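Long-range contacts in NDP-rhamnosyltransferase (Saccharopolyspora spinosa, PDB 3TSA), which is a glycosyltransferase of the GT-B clan, related to the erythromycin biosynthesis protein CIII family and built from two Rossmann-like domains: residues 239-244 with 344-349; 289-294 with 310-315; 220-225 with 254-259; 328-333 with 360-365; 201-206 with 279-284. All coordinates share one frame; numbering follows the deposited sequence.

In the fold
Interactions 1 to 4 all lie in the C-terminal Rossmann-like domain. Interactions 2 and 3 are its core: neighbouring parallel pairs of one sheet, joined to each other through strands 219-224 and 289-292 and held by regular backbone hydrogen bonds. Interaction 1 packs two helices over one face of that sheet by mainly apolar contact, Phe-346 resting on Leu-310, Leu-312 and Ile-291. Interaction 4, nearer the surface, sets a helix end and the start of edge strand 331-333 against helix 358-371 through alanine methyls and a bridging water. Interaction 5 differs most: a partly exposed loop-to-loop contact, based on proline and one asparagine bond, next to the second subunit.

Interaction 1. Residues 239-244 with 344-349; sequences LRAVAA and EQFTDS
Phe-346, on helix 343-354, is the side chain that reaches across to helix 236-246. Its CG stands anti to the backbone N (chi1 -163°), which sends the ring out between the helices. From the root outward, CB and CG both meet the methyl of Ala-244, and CD1 comes closest to that CB at 3.5 Å. The methyl sits over the ring face, off centre toward the rim, in a CH-pi contact 3.8 Å from Ala-244 CB to the ring centroid. Farther out, CE2 approaches Arg-240 C obliquely, at 3.7 Å. The tip, CZ, makes the closest approach, 3.4 Å to Ala-241 CA. The axes of the two segments pass 9.3 Å apart, crossing at -59°, with the ring filling the gap against the alanines. Beside the ring, Thr-347 OG1 lies 3.6 Å from Ala-244 CA, while its polar partner is His-343 O, one turn back in its own helix. Beyond Phe-346 lie Leu-310 and Ile-291 of the sheet and Leu-312 just after strand 309-311. The contact is therefore mainly apolar and shape-driven, and probably carries some polar cost, since Ala-244 O is buried here with no partner in the model.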
# COMPACT_ATOMS: atom_id res chain seq x y z
N LEU A 239 -20.36 18.42 -16.38
CA LEU A 239 -20.56 19.20 -17.61
C LEU A 239 -20.48 20.67 -17.25
O LEU A 239 -19.92 21.49 -18.03
CB LEU A 239 -21.96 18.88 -18.17
CG LEU A 239 -22.06 17.45 -18.72
CD1 LEU A 239 -23.54 17.09 -19.14
CD2 LEU A 239 -21.03 17.27 -19.88
N ARG A 240 -21.10 21.02 -16.11
CA ARG A 240 -21.14 22.43 -15.69
C ARG A 240 -19.75 22.94 -15.46
O ARG A 240 -19.43 24.03 -15.89
CB ARG A 240 -21.98 22.65 -14.42
CG ARG A 240 -23.49 22.58 -14.71
CD ARG A 240 -24.35 22.19 -13.50
NE ARG A 240 -25.80 22.11 -13.90
CZ ARG A 240 -26.77 21.56 -13.16
NH1 ARG A 240 -26.52 20.94 -12.04
NH2 ARG A 240 -28.01 21.54 -13.65
N ALA A 241 -18.90 22.16 -14.80
CA ALA A 241 -17.53 22.64 -14.51
C ALA A 241 -16.68 22.72 -15.76
O ALA A 241 -15.88 23.63 -15.89
CB ALA A 241 -16.82 21.67 -13.47
N VAL A 242 -16.82 21.74 -16.65
CA VAL A 242 -16.03 21.70 -17.92
C VAL A 242 -16.40 22.94 -18.77
O VAL A 242 -15.53 23.62 -19.31
CB VAL A 242 -16.29 20.42 -18.70
CG1 VAL A 242 -15.73 20.59 -20.14
CG2 VAL A 242 -15.49 19.32 -17.99
N ALA A 243 -17.68 23.27 -18.82
CA ALA A 243 -18.13 24.43 -19.63
C ALA A 243 -17.61 25.74 -19.02
O ALA A 243 -16.99 26.58 -19.70
CB ALA A 243 -19.64 24.46 -19.68
N ALA A 244 -17.79 25.91 -17.71
CA ALA A 244 -17.33 27.13 -17.09
C ALA A 244 -15.80 27.28 -17.23
O ALA A 244 -15.30 28.42 -17.52
CB ALA A 244 -17.76 27.12 -15.63
N GLU A 344 -22.89 31.81 -15.90
CA GLU A 344 -22.17 33.07 -15.70
C GLU A 344 -21.48 33.22 -14.33
O GLU A 344 -20.30 33.70 -14.21
CB GLU A 344 -23.15 34.25 -15.96
CG GLU A 344 -22.54 35.66 -15.75
CD GLU A 344 -23.57 36.81 -15.96
OE1 GLU A 344 -24.36 37.14 -15.02
OE2 GLU A 344 -23.59 37.37 -17.07
N GLN A 345 -22.21 32.89 -13.29
CA GLN A 345 -21.72 32.98 -11.92
C GLN A 345 -20.53 32.00 -11.72
O GLN A 345 -19.52 32.34 -11.08
CB GLN A 345 -22.86 32.67 -10.93
CG GLN A 345 -22.36 32.48 -9.46
CD GLN A 345 -23.54 32.18 -8.46
OE1 GLN A 345 -24.75 32.34 -8.78
NE2 GLN A 345 -23.17 31.76 -7.27
N PHE A 346 -20.66 30.81 -12.31
CA PHE A 346 -19.62 29.74 -12.22
C PHE A 346 -18.32 30.24 -12.88
O PHE A 346 -17.23 30.22 -12.26
CB PHE A 346 -20.20 28.49 -12.85
CG PHE A 346 -19.50 27.18 -12.52
CD1 PHE A 346 -18.15 27.15 -12.14
CD2 PHE A 346 -20.23 25.98 -12.57
CE1 PHE A 346 -17.56 25.93 -11.84
CE2 PHE A 346 -19.64 24.75 -12.29
CZ PHE A 346 -18.27 24.73 -11.90
N THR A 347 -18.47 30.75 -14.11
CA THR A 347 -17.33 31.32 -14.84
C THR A 347 -16.71 32.47 -14.06
O THR A 347 -15.46 32.53 -13.94
CB THR A 347 -17.86 31.81 -16.24
OG1 THR A 347 -18.26 30.61 -16.93
CG2 THR A 347 -16.74 32.37 -17.00
N ASP A 348 -17.55 33.37 -13.53
CA ASP A 348 -17.06 34.54 -12.83
C ASP A 348 -16.29 34.08 -11.56
O ASP A 348 -15.25 34.70 -11.19
CB ASP A 348 -18.22 35.51 -12.46
CG ASP A 348 -18.71 36.33 -13.64
OD1 ASP A 348 -18.11 36.28 -14.69
OD2 ASP A 348 -19.74 37.00 -13.50
N SER A 349 -16.72 32.97 -10.98
CA SER A 349 -16.09 32.47 -9.74
C SER A 349 -14.68 31.96 -10.06
O SER A 349 -13.73 32.15 -9.28
CB SER A 349 -16.88 31.32 -9.14
OG SER A 349 -18.09 31.79 -8.61

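Interaction 2. Residues 289-294 with 310-315; sequences LVICAG and LVLPQY
Three backbone hydrogen bonds zip these neighbouring strands together in parallel register. Leu-310 N donates to Val-290 O at 2.9 Å, Cys-292 N to Leu-310 O at 3.1 Å, and Leu-312 N to Cys-292 O at 2.8 Å. The last is the straightest, with 173° at the hydrogen, and all three donors approach nearly along the C=O axis. Leu-310 thus uses both its N-H and its carbonyl on strand 289-292, whose other edge bonds to strand 219-224. Past the paired residues the chains stay close through CA-H...O contacts, the shortest from Pro-313 CA to Ala-293 O at 3.2 Å.

Outside this backbone frame, Ile-291 and Leu-310 lie side by side on the sheet face that looks to helix 343-354, with Ile-291 CG1 4.0 Å from Leu-310 CB. The Ile-291 and Leu-312 side chains cross obliquely, with Ile-291 CG2, anti to the backbone N, 3.5 Å from Leu-312 CD1. On the reverse face Val-311 CG1 presses on Gly-294 CA at 3.6 Å. A beta carbon on Gly-294 would crowd this methyl, and at phi 101° it would also press on the carbonyl O of Ala-293. Helix 296-304 links the two strands, so the pair forms a classic parallel beta-alpha-beta crossover within the Rossmann-like C-terminal sheet of a GT-B protein.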
# COMPACT_ATOMS: atom_id res chain seq x y z
N LEU A 289 -6.19 25.99 -9.31
CA LEU A 289 -7.56 25.88 -8.78
C LEU A 289 -8.02 24.43 -8.93
O LEU A 289 -7.60 23.81 -9.93
CB LEU A 289 -8.51 26.85 -9.53
CG LEU A 289 -10.01 26.82 -9.24
CD1 LEU A 289 -10.29 27.27 -7.81
CD2 LEU A 289 -10.82 27.65 -10.26
N VAL A 290 -8.83 23.90 -7.97
CA VAL A 290 -9.40 22.60 -8.12
C VAL A 290 -10.92 22.80 -8.12
O VAL A 290 -11.40 23.52 -7.23
CB VAL A 290 -9.06 21.64 -6.95
CG1 VAL A 290 -9.81 20.26 -7.17
CG2 VAL A 290 -7.59 21.43 -7.02
N ILE A 291 -11.63 22.26 -9.11
CA ILE A 291 -13.14 22.34 -9.01
C ILE A 291 -13.53 20.91 -8.63
O ILE A 291 -13.18 19.94 -9.33
CB ILE A 291 -13.81 22.68 -10.41
CG1 ILE A 291 -13.44 24.10 -10.87
CG2 ILE A 291 -15.35 22.59 -10.30
CD1 ILE A 291 -13.67 24.42 -12.35
N CYS A 292 -14.28 20.78 -7.54
CA CYS A 292 -14.63 19.46 -7.02
C CYS A 292 -15.97 19.50 -6.32
O CYS A 292 -16.59 20.56 -6.20
CB CYS A 292 -13.54 18.97 -6.07
SG CYS A 292 -13.24 20.05 -4.62
N ALA A 293 -16.38 18.37 -5.76
CA ALA A 293 -17.73 18.37 -5.12
C ALA A 293 -17.55 18.51 -3.58
O ALA A 293 -18.57 18.68 -2.83
CB ALA A 293 -18.46 17.06 -5.47
N GLY A 294 -16.30 18.47 -3.08
CA GLY A 294 -16.06 18.65 -1.64
C GLY A 294 -15.82 17.34 -0.88
O GLY A 294 -15.71 17.34 0.32
N LEU A 310 -12.96 25.53 -5.92
CA LEU A 310 -14.35 25.96 -6.22
C LEU A 310 -15.18 24.67 -5.98
O LEU A 310 -14.97 23.69 -6.67
CB LEU A 310 -14.38 26.31 -7.67
CG LEU A 310 -15.42 27.35 -8.13
CD1 LEU A 310 -15.51 27.62 -9.63
CD2 LEU A 310 -16.68 27.40 -7.42
N VAL A 311 -16.15 24.73 -5.05
CA VAL A 311 -16.73 23.52 -4.50
C VAL A 311 -18.20 23.49 -4.90
O VAL A 311 -18.89 24.49 -4.76
CB VAL A 311 -16.63 23.45 -2.97
CG1 VAL A 311 -17.00 22.02 -2.51
CG2 VAL A 311 -15.15 23.73 -2.50
N LEU A 312 -18.60 22.39 -5.51
CA LEU A 312 -20.04 22.20 -5.86
C LEU A 312 -20.57 21.09 -5.01
O LEU A 312 -20.73 19.95 -5.43
CB LEU A 312 -20.13 21.86 -7.34
CG LEU A 312 -19.69 22.83 -8.48
CD1 LEU A 312 -18.29 23.18 -8.45
CD2 LEU A 312 -19.92 22.02 -9.77
N PRO A 313 -20.95 21.39 -3.75
CA PRO A 313 -21.35 20.30 -2.88
C PRO A 313 -22.67 19.61 -3.33
O PRO A 313 -23.51 20.28 -3.96
CB PRO A 313 -21.61 21.03 -1.53
CG PRO A 313 -22.01 22.50 -1.96
CD PRO A 313 -21.04 22.72 -3.11
N GLN A 314 -22.76 18.35 -3.02
CA GLN A 314 -23.88 17.49 -3.46
C GLN A 314 -24.60 16.82 -2.31
O GLN A 314 -25.85 16.76 -2.28
CB GLN A 314 -23.37 16.44 -4.48
CG GLN A 314 -22.60 17.02 -5.66
CD GLN A 314 -23.45 17.97 -6.53
OE1 GLN A 314 -22.95 18.99 -6.99
NE2 GLN A 314 -24.73 17.63 -6.72
N TYR A 315 -23.85 16.25 -1.37
CA TYR A 315 -24.48 15.43 -0.38
C TYR A 315 -23.59 15.29 0.87
O TYR A 315 -22.45 15.78 0.89
CB TYR A 315 -24.85 14.05 -0.96
CG TYR A 315 -23.73 13.19 -1.56
CD1 TYR A 315 -22.37 13.20 -1.08
CD2 TYR A 315 -24.06 12.28 -2.56
CE1 TYR A 315 -21.42 12.33 -1.66
CE2 TYR A 315 -23.16 11.43 -3.07
CZ TYR A 315 -21.85 11.46 -2.65
OH TYR A 315 -20.97 10.57 -3.22

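Interaction 3. Residues 220-225 with 254-259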
# COMPACT_ATOMS: atom_id res chain seq x y z
N ARG A 220 -3.86 26.61 -15.13
CA ARG A 220 -4.28 25.22 -15.10
C ARG A 220 -5.32 25.01 -13.98
O ARG A 220 -5.08 25.34 -12.81
CB ARG A 220 -3.04 24.34 -14.87
CG ARG A 220 -3.36 22.88 -14.93
CD ARG A 220 -2.05 22.00 -15.05
NE ARG A 220 -1.36 22.10 -16.32
CZ ARG A 220 -0.16 21.57 -16.54
NH1 ARG A 220 0.43 20.92 -15.56
NH2 ARG A 220 0.46 21.70 -17.69
N VAL A 221 -6.49 24.50 -14.35
CA VAL A 221 -7.59 24.28 -13.44
C VAL A 221 -7.86 22.78 -13.50
O VAL A 221 -8.12 22.24 -14.58
CB VAL A 221 -8.82 25.05 -13.99
CG1 VAL A 221 -10.16 24.67 -13.23
CG2 VAL A 221 -8.56 26.55 -13.87
N CYS A 222 -7.84 22.08 -12.35
CA CYS A 222 -8.20 20.67 -12.35
C CYS A 222 -9.68 20.49 -11.95
O CYS A 222 -10.08 21.01 -10.89
CB CYS A 222 -7.29 19.88 -11.40
SG CYS A 222 -7.72 18.13 -11.15
N ILE A 223 -10.42 19.65 -12.66
CA ILE A 223 -11.78 19.28 -12.32
C ILE A 223 -11.70 17.83 -11.93
O ILE A 223 -11.29 16.98 -12.75
CB ILE A 223 -12.76 19.47 -13.54
CG1 ILE A 223 -12.81 20.93 -13.92
CG2 ILE A 223 -14.13 18.83 -13.19
CD1 ILE A 223 -13.48 21.08 -15.35
N CYS A 224 -12.03 17.55 -10.66
CA CYS A 224 -11.85 16.22 -10.10
C CYS A 224 -13.10 15.86 -9.29
O CYS A 224 -13.47 16.57 -8.29
CB CYS A 224 -10.62 16.23 -9.23
SG CYS A 224 -10.31 14.51 -8.62
N MET A 225 -13.82 14.88 -9.84
CA MET A 225 -15.07 14.34 -9.26
C MET A 225 -14.97 12.80 -9.25
O MET A 225 -14.54 12.22 -10.26
CB MET A 225 -16.30 14.85 -10.04
CG MET A 225 -16.46 16.30 -9.73
SD MET A 225 -17.73 17.00 -10.72
CE MET A 225 -17.34 18.76 -10.53
N VAL A 254 -7.70 20.34 -16.58
CA VAL A 254 -7.23 18.95 -16.49
C VAL A 254 -8.37 18.19 -15.86
O VAL A 254 -8.75 18.51 -14.74
CB VAL A 254 -5.90 18.78 -15.63
CG1 VAL A 254 -5.56 17.29 -15.39
CG2 VAL A 254 -4.72 19.49 -16.29
N ILE A 255 -8.92 17.21 -16.57
CA ILE A 255 -10.18 16.58 -16.10
C ILE A 255 -9.87 15.20 -15.57
O ILE A 255 -9.35 14.31 -16.29
CB ILE A 255 -11.26 16.50 -17.22
CG1 ILE A 255 -11.69 17.88 -17.66
CG2 ILE A 255 -12.52 15.87 -16.69
CD1 ILE A 255 -12.23 17.91 -19.10
N ALA A 256 -10.14 15.03 -14.26
CA ALA A 256 -9.82 13.80 -13.53
C ALA A 256 -11.13 13.14 -13.05
O ALA A 256 -11.68 13.55 -12.00
CB ALA A 256 -8.86 14.10 -12.33
N VAL A 257 -11.68 12.20 -13.83
CA VAL A 257 -12.92 11.49 -13.45
C VAL A 257 -12.67 10.02 -13.70
O VAL A 257 -11.72 9.72 -14.43
CB VAL A 257 -14.17 12.00 -14.20
CG1 VAL A 257 -14.34 13.51 -13.96
CG2 VAL A 257 -14.14 11.61 -15.68
N PRO A 258 -13.49 9.11 -13.12
CA PRO A 258 -13.28 7.66 -13.26
C PRO A 258 -13.45 7.24 -14.69
O PRO A 258 -14.22 7.88 -15.42
CB PRO A 258 -14.46 7.08 -12.46
CG PRO A 258 -14.67 8.13 -11.39
CD PRO A 258 -14.60 9.38 -12.18
N PRO A 259 -12.80 6.13 -15.09
CA PRO A 259 -12.85 5.67 -16.47
C PRO A 259 -14.28 5.61 -17.06
O PRO A 259 -14.51 6.12 -18.19
CB PRO A 259 -12.26 4.25 -16.39
CG PRO A 259 -11.42 4.22 -15.18
CD PRO A 259 -12.05 5.22 -14.20
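Each of the four backbone N-H groups that cross between residues 220-225 and 254-259 finds a carbonyl. Val-254 N binds Val-221 O at 2.8 Å, and Ile-223 N binds Val-254 O at 2.9 Å, both donors lying in the carbonyl plane. Ala-256 N to Ile-223 O is the shortest and straightest, 2.7 Å and 174°. At the loop end the pairing slackens, and Met-225 N reaches Ala-256 O only weakly, at 3.3 Å. The backbone groups of Cys-222 and Cys-224 that face the other way are bonded to Leu-289 and Ile-291, so strand 219-224 is gripped on both edges.

The charge of buried Arg-220 is met outside the pair: NE forms a salt bridge with Glu-252, and NH1 bonds Thr-286 OG1 and Trp-211 O. CG, anti to the backbone N (chi1 -175°), and CD lie against Val-254 CG2, CD at 3.9 Å. On the same face Cys-224 SG lies 4.0 Å from Ala-256 CB, whereas Ile-223 and Ile-255 turn to the opposite face and meet helix 236-246. The chemistry is that of a largely buried parallel sheet, in which the cross-strand N-H groups and the NE and NH1 of Arg-220 have partners and the remaining contact is apolar.

Interaction 4. Residues 328-333 with 360-365. Unlike the reference sequence in segment 360-365: Ala-361 (reference Ser).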
# COMPACT_ATOMS: atom_id res chain seq x y z
N ALA A 328 -13.18 30.57 5.10
CA ALA A 328 -11.70 30.65 5.28
C ALA A 328 -10.99 31.50 4.27
O ALA A 328 -9.79 31.80 4.43
CB ALA A 328 -11.06 29.26 5.32
N GLY A 329 -11.69 31.89 3.19
CA GLY A 329 -11.09 32.66 2.10
C GLY A 329 -10.39 31.77 1.06
O GLY A 329 -9.76 32.30 0.18
N ALA A 330 -10.43 30.44 1.24
CA ALA A 330 -9.57 29.50 0.48
C ALA A 330 -10.32 28.94 -0.71
O ALA A 330 -9.84 27.99 -1.36
CB ALA A 330 -9.06 28.29 1.41
N GLY A 331 -11.52 29.46 -0.96
CA GLY A 331 -12.28 28.89 -2.12
C GLY A 331 -13.59 29.62 -2.25
O GLY A 331 -13.89 30.61 -1.52
N ILE A 332 -14.35 29.13 -3.22
CA ILE A 332 -15.71 29.67 -3.45
C ILE A 332 -16.65 28.46 -3.39
O ILE A 332 -16.33 27.39 -3.91
CB ILE A 332 -15.75 30.42 -4.79
CG1 ILE A 332 -15.03 31.79 -4.67
CG2 ILE A 332 -17.25 30.71 -5.19
CD1 ILE A 332 -14.91 32.49 -5.98
N CYS A 333 -17.82 28.64 -2.74
CA CYS A 333 -18.82 27.61 -2.67
C CYS A 333 -20.00 27.97 -3.65
O CYS A 333 -20.47 29.13 -3.62
CB CYS A 333 -19.32 27.59 -1.19
SG CYS A 333 -20.83 26.54 -1.02
N ALA A 360 -5.18 31.50 -2.65
CA ALA A 360 -4.12 30.56 -2.45
C ALA A 360 -3.50 30.83 -1.07
O ALA A 360 -3.14 29.88 -0.36
CB ALA A 360 -3.02 30.74 -3.53
N ALA A 361 -3.39 32.10 -0.70
CA ALA A 361 -2.78 32.45 0.62
C ALA A 361 -3.60 31.89 1.78
O ALA A 361 -3.06 31.35 2.73
CB ALA A 361 -2.64 33.93 0.78
N ALA A 362 -4.93 32.02 1.68
CA ALA A 362 -5.87 31.42 2.65
C ALA A 362 -5.79 29.92 2.64
O ALA A 362 -5.87 29.30 3.69
CB ALA A 362 -7.33 31.88 2.31
N ALA A 363 -5.63 29.30 1.45
CA ALA A 363 -5.49 27.84 1.43
C ALA A 363 -4.17 27.40 2.12
O ALA A 363 -4.14 26.34 2.75
CB ALA A 363 -5.52 27.29 0.03
N ILE A 364 -3.09 28.19 1.98
CA ILE A 364 -1.84 27.88 2.67
C ILE A 364 -2.02 27.96 4.21
O ILE A 364 -1.45 27.15 4.97
CB ILE A 364 -0.71 28.76 2.16
CG1 ILE A 364 -0.33 28.36 0.69
CG2 ILE A 364 0.55 28.64 3.13
CD1 ILE A 364 0.42 27.07 0.54
N LYS A 365 -2.80 28.92 4.69
CA LYS A 365 -3.13 28.92 6.15
C LYS A 365 -3.75 27.60 6.62
O LYS A 365 -3.40 27.01 7.67
CB LYS A 365 -3.99 30.17 6.55
CG LYS A 365 -3.19 31.46 6.38
CD LYS A 365 -2.10 31.56 7.44
CE LYS A 365 -1.34 32.83 7.32
NZ LYS A 365 -0.69 32.97 8.60
O HOH W 1 -7.62 30.80 5.74
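The flat groups here are peptide planes, and a methyl rests on one face of two of them. Ala-362 CB stands about 3.2 Å above the plane of the Gly-329/Ala-330 peptide, nearly over Gly-329 C. In return Ala-330 CB lies above the Ala-362/Ala-363 peptide, 3.6 Å from Ala-363 N. A Schellman motif sets up this exchange: helix 318-327 has just ended, Gly-329 takes a positive phi (85°) with two bonds back into the last turn, and the chain turns into strand 331-333, the edge strand of the C-terminal Rossmann-like sheet. Helix 358-371 packs along that bend. The fit is close, since a beta carbon on Gly-329 would come tight against Ala-362 CB. The methyl of Ala-362 also touches Ala-328 O at 3.2 Å, so it is lodged between the carbonyl oxygens of Ala-328 and Gly-329, in the turn that follows the helix. Ala-330 CB reaches on to Ala-363 CB at 3.9 Å, and Leu-325 and Leu-366 add apolar cover around it. The direct contact is thus methyl against backbone. A water links the two segments, donating to Ala-328 O at 2.7 Å and to Ala-362 O at 3.1 Å.

Interaction 5. Residues 201-206 with 279-284; sequences PYNGSG and PLNLFL
Pro-201 opens the contact with its CB 4.0 Å from Asn-281 CB. Tyr-202 turns away toward helix 19-27, where its ring meets Trp-23 edge-to-face; Gly-204 N lies over the centre of the same Tyr-202 ring. Asn-203 turns back across the boundary, its CG anti to the carbonyl carbon, and OD1 accepts from Asn-281 N at 3.0 Å. The bond is somewhat bent, 146° at the hydrogen, and the donor stands above the carbonyl plane. Asn-203 ND2 is held by Thr-301 OG1 of helix 296-304, so both ends of the amide are fixed and its rotation is set. This loop follows the last strand of the N-terminal sheet and leads toward the C-terminal one, so the contact bridges the two Rossmann-like domains of the GT-B fold. Further along, Gly-204 O and Ser-205 O both touch the Pro-279 ring at CG, each at 3.3 Å. Gly-206 then runs past Pro-279, its CA 3.7 Å from CD, where a beta carbon would clash. Gly-206 also pairs in parallel with a strand of the second subunit, whose Thr-50 packs on Pro-279 and Leu-282.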
# COMPACT_ATOMS: atom_id res chain seq x y z
N PRO A 201 -1.87 12.75 1.50
CA PRO A 201 -2.66 12.50 0.31
C PRO A 201 -2.46 11.06 -0.14
O PRO A 201 -1.32 10.56 -0.23
CB PRO A 201 -2.13 13.54 -0.70
CG PRO A 201 -1.71 14.68 0.17
CD PRO A 201 -1.04 13.97 1.39
N TYR A 202 -3.55 10.36 -0.29
CA TYR A 202 -3.54 9.07 -0.94
C TYR A 202 -4.70 9.12 -1.83
O TYR A 202 -5.85 9.16 -1.37
CB TYR A 202 -3.74 7.89 0.03
CG TYR A 202 -3.85 6.59 -0.72
CD1 TYR A 202 -2.76 6.11 -1.49
CD2 TYR A 202 -5.06 5.88 -0.75
CE1 TYR A 202 -2.90 4.91 -2.23
CE2 TYR A 202 -5.25 4.66 -1.51
CZ TYR A 202 -4.08 4.18 -2.22
OH TYR A 202 -4.20 3.03 -3.02
N ASN A 203 -4.40 9.08 -3.13
CA ASN A 203 -5.43 9.12 -4.15
C ASN A 203 -5.32 7.91 -5.10
O ASN A 203 -5.63 8.04 -6.30
CB ASN A 203 -5.26 10.38 -4.99
CG ASN A 203 -4.79 11.59 -4.20
OD1 ASN A 203 -3.72 12.15 -4.48
ND2 ASN A 203 -5.62 12.05 -3.27
N GLY A 204 -4.85 6.77 -4.59
CA GLY A 204 -4.78 5.56 -5.40
C GLY A 204 -3.38 5.46 -6.00
O GLY A 204 -2.53 6.33 -5.81
N SER A 205 -3.18 4.38 -6.76
CA SER A 205 -1.93 4.20 -7.48
C SER A 205 -1.99 4.72 -8.91
O SER A 205 -3.06 5.05 -9.41
CB SER A 205 -1.61 2.73 -7.47
OG SER A 205 -2.54 2.07 -8.33
N GLY A 206 -0.84 4.82 -9.58
CA GLY A 206 -0.84 5.34 -10.93
C GLY A 206 0.53 5.91 -11.27
O GLY A 206 1.46 5.85 -10.44
N PRO A 279 -3.35 9.76 -10.02
CA PRO A 279 -3.52 10.27 -8.65
C PRO A 279 -3.28 11.78 -8.59
O PRO A 279 -2.22 12.28 -9.04
CB PRO A 279 -2.36 9.55 -7.90
CG PRO A 279 -2.39 8.19 -8.54
CD PRO A 279 -2.55 8.52 -10.04
N LEU A 280 -4.26 12.49 -8.03
CA LEU A 280 -4.22 13.93 -7.97
C LEU A 280 -2.89 14.51 -7.50
O LEU A 280 -2.38 15.48 -8.02
CB LEU A 280 -5.32 14.31 -6.99
CG LEU A 280 -6.13 15.47 -7.41
CD1 LEU A 280 -6.71 15.09 -8.75
CD2 LEU A 280 -7.16 15.69 -6.26
N ASN A 281 -2.33 13.92 -6.45
CA ASN A 281 -1.19 14.51 -5.84
C ASN A 281 0.03 14.50 -6.74
O ASN A 281 0.97 15.26 -6.52
CB ASN A 281 -0.94 13.75 -4.50
CG ASN A 281 -0.34 12.42 -4.71
OD1 ASN A 281 -1.02 11.38 -4.70
ND2 ASN A 281 0.97 12.40 -4.89
N LEU A 282 0.04 13.67 -7.78
CA LEU A 282 1.17 13.62 -8.69
C LEU A 282 1.31 14.90 -9.54
O LEU A 282 2.43 15.24 -9.97
CB LEU A 282 1.06 12.38 -9.59
CG LEU A 282 1.12 11.05 -8.82
CD1 LEU A 282 0.94 9.83 -9.74
CD2 LEU A 282 2.50 11.02 -8.07
N PHE A 283 0.23 15.65 -9.74
CA PHE A 283 0.29 16.83 -10.61
C PHE A 283 -0.39 18.07 -10.05
O PHE A 283 -0.32 19.17 -10.62
CB PHE A 283 -0.33 16.52 -11.97
CG PHE A 283 -1.82 16.24 -11.90
CD1 PHE A 283 -2.73 17.27 -11.96
CD2 PHE A 283 -2.27 14.94 -11.85
CE1 PHE A 283 -4.12 16.99 -11.95
CE2 PHE A 283 -3.61 14.65 -11.81
CZ PHE A 283 -4.56 15.70 -11.84
N LEU A 284 -1.09 17.91 -8.94
CA LEU A 284 -1.87 19.02 -8.47
C LEU A 284 -1.06 20.29 -8.13
O LEU A 284 -1.57 21.42 -8.24
CB LEU A 284 -2.79 18.57 -7.33
CG LEU A 284 -4.07 19.36 -7.18
CD1 LEU A 284 -5.03 19.50 -8.43
CD2 LEU A 284 -4.86 18.80 -5.99